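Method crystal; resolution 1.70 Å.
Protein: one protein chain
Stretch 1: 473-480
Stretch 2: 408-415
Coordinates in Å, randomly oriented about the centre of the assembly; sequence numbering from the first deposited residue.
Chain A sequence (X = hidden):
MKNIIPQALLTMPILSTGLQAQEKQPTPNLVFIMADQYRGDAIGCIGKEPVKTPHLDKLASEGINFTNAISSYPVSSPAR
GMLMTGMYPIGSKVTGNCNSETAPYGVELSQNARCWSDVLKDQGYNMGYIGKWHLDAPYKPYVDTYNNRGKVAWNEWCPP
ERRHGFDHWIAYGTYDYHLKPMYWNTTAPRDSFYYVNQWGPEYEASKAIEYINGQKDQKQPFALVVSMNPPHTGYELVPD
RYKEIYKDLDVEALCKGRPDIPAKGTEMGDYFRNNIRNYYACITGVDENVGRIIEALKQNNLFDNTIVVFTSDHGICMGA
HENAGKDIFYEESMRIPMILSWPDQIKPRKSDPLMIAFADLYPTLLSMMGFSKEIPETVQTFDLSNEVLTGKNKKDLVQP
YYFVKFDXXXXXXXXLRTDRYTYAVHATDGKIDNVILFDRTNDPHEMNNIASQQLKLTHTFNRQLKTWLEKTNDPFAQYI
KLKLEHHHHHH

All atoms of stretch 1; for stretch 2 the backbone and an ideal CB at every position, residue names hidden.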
# COMPACT_ATOMS: atom_id res chain seq x y z
N ASN A 473 2.51 -23.26 34.49
CA ASN A 473 3.65 -24.04 33.99
C ASN A 473 4.43 -23.27 32.92
O ASN A 473 4.70 -23.79 31.83
CB ASN A 473 3.13 -25.37 33.41
CG ASN A 473 4.25 -26.38 33.15
OD1 ASN A 473 4.00 -27.45 32.59
ND2 ASN A 473 5.46 -26.05 33.57
N ASP A 474 4.79 -22.04 33.26
CA ASP A 474 5.54 -21.16 32.36
C ASP A 474 6.95 -21.00 32.93
O ASP A 474 7.13 -20.46 34.02
CB ASP A 474 4.82 -19.80 32.30
CG ASP A 474 5.36 -18.89 31.21
OD1 ASP A 474 4.62 -17.96 30.81
OD2 ASP A 474 6.50 -19.09 30.75
N PRO A 475 7.97 -21.50 32.21
CA PRO A 475 9.37 -21.41 32.65
C PRO A 475 9.85 -20.01 33.06
O PRO A 475 10.81 -19.88 33.81
CB PRO A 475 10.14 -21.96 31.46
CG PRO A 475 9.21 -22.99 30.91
CD PRO A 475 7.88 -22.27 30.95
N PHE A 476 9.17 -18.98 32.56
CA PHE A 476 9.53 -17.59 32.87
C PHE A 476 9.45 -17.33 34.38
O PHE A 476 10.11 -16.43 34.91
CB PHE A 476 8.59 -16.65 32.09
CG PHE A 476 9.08 -15.23 31.96
CD1 PHE A 476 9.04 -14.36 33.04
CD2 PHE A 476 9.53 -14.76 30.73
CE1 PHE A 476 9.43 -13.02 32.89
CE2 PHE A 476 9.92 -13.43 30.57
CZ PHE A 476 9.87 -12.56 31.65
N ALA A 477 8.65 -18.13 35.08
CA ALA A 477 8.49 -17.99 36.52
C ALA A 477 9.83 -18.04 37.26
O ALA A 477 10.02 -17.36 38.26
CB ALA A 477 7.57 -19.08 37.05
N GLN A 478 10.74 -18.86 36.75
CA GLN A 478 12.06 -19.02 37.38
C GLN A 478 12.96 -17.79 37.33
O GLN A 478 13.94 -17.71 38.06
CB GLN A 478 12.79 -20.21 36.74
CG GLN A 478 12.16 -21.55 37.06
CD GLN A 478 12.38 -21.96 38.50
OE1 GLN A 478 13.52 -22.20 38.92
NE2 GLN A 478 11.31 -22.02 39.28
N TYR A 479 12.61 -16.82 36.48
CA TYR A 479 13.43 -15.61 36.35
C TYR A 479 13.13 -14.58 37.43
O TYR A 479 13.96 -13.70 37.70
CB TYR A 479 13.24 -14.97 34.97
CG TYR A 479 13.26 -15.92 33.79
CD1 TYR A 479 13.98 -17.12 33.83
CD2 TYR A 479 12.56 -15.62 32.63
CE1 TYR A 479 13.99 -17.99 32.74
CE2 TYR A 479 12.56 -16.48 31.53
CZ TYR A 479 13.27 -17.66 31.59
OH TYR A 479 13.23 -18.53 30.52
N ILE A 480 11.96 -14.66 38.04
CA ILE A 480 11.58 -13.73 39.09
C ILE A 480 12.21 -14.23 40.39
O ILE A 480 11.76 -15.22 40.97
CB ILE A 480 10.05 -13.66 39.23
CG1 ILE A 480 9.44 -13.20 37.90
CG2 ILE A 480 9.67 -12.70 40.36
CD1 ILE A 480 7.93 -13.16 37.89
N UNK A 408 13.36 -17.87 21.36
CA UNK A 408 14.07 -17.84 22.65
C UNK A 408 13.08 -17.46 23.74
O UNK A 408 12.93 -16.28 24.06
CB UNK A 408 15.24 -16.86 22.62
N UNK A 409 12.42 -18.45 24.32
CA UNK A 409 11.43 -18.20 25.36
C UNK A 409 11.98 -17.51 26.61
O UNK A 409 11.21 -17.01 27.43
CB UNK A 409 10.79 -19.53 25.77
N UNK A 410 13.30 -17.48 26.77
CA UNK A 410 13.90 -16.84 27.94
C UNK A 410 13.91 -15.33 27.80
O UNK A 410 14.38 -14.61 28.69
CB UNK A 410 15.33 -17.35 28.16
N UNK A 411 13.41 -14.84 26.67
CA UNK A 411 13.35 -13.40 26.42
C UNK A 411 11.91 -13.00 26.15
O UNK A 411 11.20 -13.69 25.44
CB UNK A 411 14.25 -13.00 25.25
N UNK A 412 11.49 -11.88 26.74
CA UNK A 412 10.13 -11.42 26.54
C UNK A 412 9.54 -10.71 27.73
O UNK A 412 10.26 -10.32 28.66
CB UNK A 412 9.24 -12.61 26.17
N UNK A 413 8.23 -10.53 27.70
CA UNK A 413 7.49 -9.86 28.76
C UNK A 413 6.47 -10.77 29.41
O UNK A 413 5.91 -11.65 28.76
CB UNK A 413 6.79 -8.61 28.21
N UNK A 414 6.22 -10.53 30.69
CA UNK A 414 5.16 -11.22 31.42
C UNK A 414 4.59 -10.12 32.30
O UNK A 414 5.34 -9.31 32.85
CB UNK A 414 5.66 -12.43 32.22
N UNK A 415 3.28 -10.07 32.42
CA UNK A 415 2.69 -9.03 33.25
C UNK A 415 1.32 -9.37 33.77
O UNK A 415 0.80 -10.46 33.56
CB UNK A 415 2.61 -7.72 32.46

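Position 408 lies beyond the reach of stretch 1. It does open a type I beta turn that closes at 411, and a small polar residue able to accept a hydrogen bond often suits such a place. The residue is Asn408: its OD1 accepts a hydrogen bond from the backbone N of 410 at 3.1 Å, while its backbone O accepts the turn's hydrogen bond from the N of 411 at 3.0 Å.

At 409 the CA-to-CB bond points sideways, and the ideal CB stays 5.4 Å from Tyr479 OH. Many side chains would fit. His409 occupies it, and the end of its side chain leads away; its backbone does the work, since His409 O accepts a hydrogen bond from water 1 at 2.8 Å. The same water lies 2.7 Å from Tyr479 OH and links the two stretches.

Position 410 is tighter. Its CB points sideways, yet the ideal CB is only 3.4 Å from Tyr479 OH, which favours a small residue. Ala410 is found: its CA lies 3.2 Å from Tyr479 OH, and its methyl CB packs 4.0 Å from Tyr479 CZ.

At 411 the CB points away and meets nothing of stretch 1, leaving the choice open. Thr411 is present, with OG1 hydrogen-bonded elsewhere in the structure.

The backbone itself decides 412. With phi 148° and psi -166°, a CB would be jammed against the preceding carbonyl O, so glycine is expected. Gly412 sets its own O near the edge of the Phe476 ring, 3.7 Å from CE2.

Position 413 again points away, and several types would do; Tyr413 turns its side chain from stretch 1.

Position 414 is the most informative. Its CB points toward stretch 1, with the ideal CB 3.9 Å from Phe476 CE1, and the carboxylate of Asp474 lies farther along. A long side chain with an apolar stem and a cationic end would answer both; lysine or arginine could be considered, but two carboxylate oxygens particularly suit a guanidinium. The residue is Arg414. Its CG sits over one face of the Phe476 ring in a CH-pi contact, 3.3 Å from the ring centroid. Beyond it, a salt bridge forms with two hydrogen bonds: NE donates to Asp474 OD1 at 2.8 Å, nearly straight at 173°, and NH2 donates to Asp474 OD2 at 3.3 Å. Arg414 NH1 instead donates to Tyr413 O at 3.0 Å.

Position 415 is out of reach of stretch 1, which sets no requirement there; it is Gly415.

Stretch 2, residues 408-415: NHATGYRG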
# COMPACT_ATOMS: atom_id res chain seq x y z
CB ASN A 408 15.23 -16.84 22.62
CG ASN A 408 15.98 -16.77 23.95
OD1 ASN A 408 15.71 -17.56 24.86
ND2 ASN A 408 16.91 -15.84 24.06
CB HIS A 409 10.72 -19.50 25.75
CG HIS A 409 9.88 -20.08 24.65
ND1 HIS A 409 9.12 -21.22 24.82
CD2 HIS A 409 9.69 -19.69 23.37
CE1 HIS A 409 8.50 -21.51 23.69
NE2 HIS A 409 8.83 -20.60 22.79
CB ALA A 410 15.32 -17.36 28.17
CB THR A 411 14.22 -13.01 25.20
OG1 THR A 411 15.60 -13.26 25.50
CG2 THR A 411 14.05 -11.53 24.85
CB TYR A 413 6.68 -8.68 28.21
CG TYR A 413 7.43 -7.44 27.83
CD1 TYR A 413 7.82 -6.51 28.79
CD2 TYR A 413 7.69 -7.15 26.49
CE1 TYR A 413 8.45 -5.31 28.42
CE2 TYR A 413 8.31 -5.96 26.11
CZ TYR A 413 8.69 -5.05 27.08
OH TYR A 413 9.30 -3.88 26.71
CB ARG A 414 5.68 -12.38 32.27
CG ARG A 414 6.19 -13.56 31.46
CD ARG A 414 5.10 -14.22 30.61
NE ARG A 414 5.62 -15.46 30.02
CZ ARG A 414 6.51 -15.51 29.04
NH1 ARG A 414 6.99 -14.39 28.52
NH2 ARG A 414 6.97 -16.68 28.62
O HOH W 1 10.64 -18.50 29.73
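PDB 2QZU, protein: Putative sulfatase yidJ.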